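Local coordinates for protein AIR2 (Saccharomyces cerevisiae, PDB 3NYB), which probably binds RNA through its zinc knuckles and partners a poly(A) RNA polymerase in TRAMP, a nuclear RNA surveillance complex, at residues T46-C49 / G54-H57. Residues are numbered along the deposited sequence; the frame is centred on the assembly and turned at random.
Sequences TIYC and GKGH. With ZN (zinc ion), chain D.
The fifth zinc knuckle of Air2 is folded here around its metal: Cys49 and His57, two of the four ligands, meet where 46-49 and 54-57 run past each other. His57 NE2 lies 2.4 Å from the zinc ion and Cys49 SG 2.6 Å from the same zinc; Cys52 and Cys62 complete the site. Cys49 SG stands anti to the backbone N (chi1 164°), which sends the sulfur to the metal. Separately, Cys49 CB lies over one face of the imidazole, 3.9 Å from the ring centroid of His57 and 29° off the ring normal, a CH-pi contact, whereas SG sits obliquely to the ring.

Two backbone hydrogen bonds fix the register, flanking Tyr48 and Lys55, which form a single bridge as a non-hydrogen-bonded antiparallel pair. Cys49 N donates to Gly54 O over 2.9 Å, almost in line with the carbonyl bond (172° at the oxygen). Gly56 N reaches Ile47 O over 3.1 Å but approaches from above the carbonyl plane. Gly56 has a positive phi, a backbone conformation that suits glycine.

The side chains of Tyr48 and Lys55 lie side by side, pointing the same way, CE2 of Tyr48 being 4.0 Å from CB of Lys55. Tyr48 also packs on Val244 of the Poly(A) RNA polymerase protein 2 chain, placing this flank at the interface with the polymerase. The Ile47 side chain touches Phe58. The ligand order Cys49, Cys52, His57, Cys62 gives the C-X2-C-X4-H-X4-C spacing of the retroviral-type CCHC zinc knuckle.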
# COMPACT_ATOMS: atom_id res chain seq x y z
N THR B 46 10.45 21.63 -1.34
CA THR B 46 11.01 21.74 -0.00
C THR B 46 11.15 20.35 0.64
O THR B 46 10.64 19.36 0.12
CB THR B 46 10.16 22.64 0.90
OG1 THR B 46 9.60 23.71 0.13
CG2 THR B 46 11.01 23.23 2.02
N ILE B 47 11.85 20.30 1.76
CA ILE B 47 12.14 19.05 2.44
C ILE B 47 11.25 18.92 3.66
O ILE B 47 10.74 19.93 4.16
CB ILE B 47 13.63 18.98 2.85
CG1 ILE B 47 14.52 18.84 1.62
CG2 ILE B 47 13.89 17.83 3.80
CD1 ILE B 47 14.74 20.14 0.86
N TYR B 48 11.03 17.70 4.13
CA TYR B 48 10.22 17.48 5.32
C TYR B 48 10.82 16.43 6.23
O TYR B 48 11.30 15.40 5.78
CB TYR B 48 8.79 17.11 4.92
CG TYR B 48 8.05 18.24 4.25
CD1 TYR B 48 8.08 18.39 2.87
CD2 TYR B 48 7.33 19.15 5.00
CE1 TYR B 48 7.40 19.42 2.25
CE2 TYR B 48 6.64 20.19 4.38
CZ TYR B 48 6.69 20.32 3.01
OH TYR B 48 6.01 21.34 2.40
N CYS B 49 10.78 16.71 7.53
CA CYS B 49 11.40 15.84 8.51
C CYS B 49 10.40 14.86 9.10
O CYS B 49 9.32 15.24 9.53
CB CYS B 49 12.03 16.68 9.61
SG CYS B 49 12.41 15.72 11.07
N GLY B 54 8.46 19.37 10.72
CA GLY B 54 9.09 20.58 10.25
C GLY B 54 9.72 20.48 8.87
O GLY B 54 10.15 19.41 8.45
N LYS B 55 9.77 21.62 8.17
CA LYS B 55 10.32 21.68 6.82
C LYS B 55 11.75 22.20 6.81
O LYS B 55 12.17 22.88 7.75
CB LYS B 55 9.44 22.56 5.93
CG LYS B 55 9.33 23.98 6.41
CD LYS B 55 7.95 24.56 6.15
CE LYS B 55 7.55 24.46 4.69
NZ LYS B 55 6.21 25.06 4.48
N GLY B 56 12.49 21.87 5.75
CA GLY B 56 13.84 22.37 5.58
C GLY B 56 14.95 21.38 5.90
O GLY B 56 16.12 21.68 5.67
N HIS B 57 14.59 20.21 6.42
CA HIS B 57 15.59 19.20 6.77
C HIS B 57 14.97 17.81 6.86
O HIS B 57 13.77 17.67 7.08
CB HIS B 57 16.26 19.56 8.09
CG HIS B 57 15.36 19.46 9.28
ND1 HIS B 57 14.44 20.45 9.60
CD2 HIS B 57 15.22 18.51 10.23
CE1 HIS B 57 13.78 20.10 10.68
NE2 HIS B 57 14.23 18.92 11.09
ZN ZN D . 12.85 17.75 12.70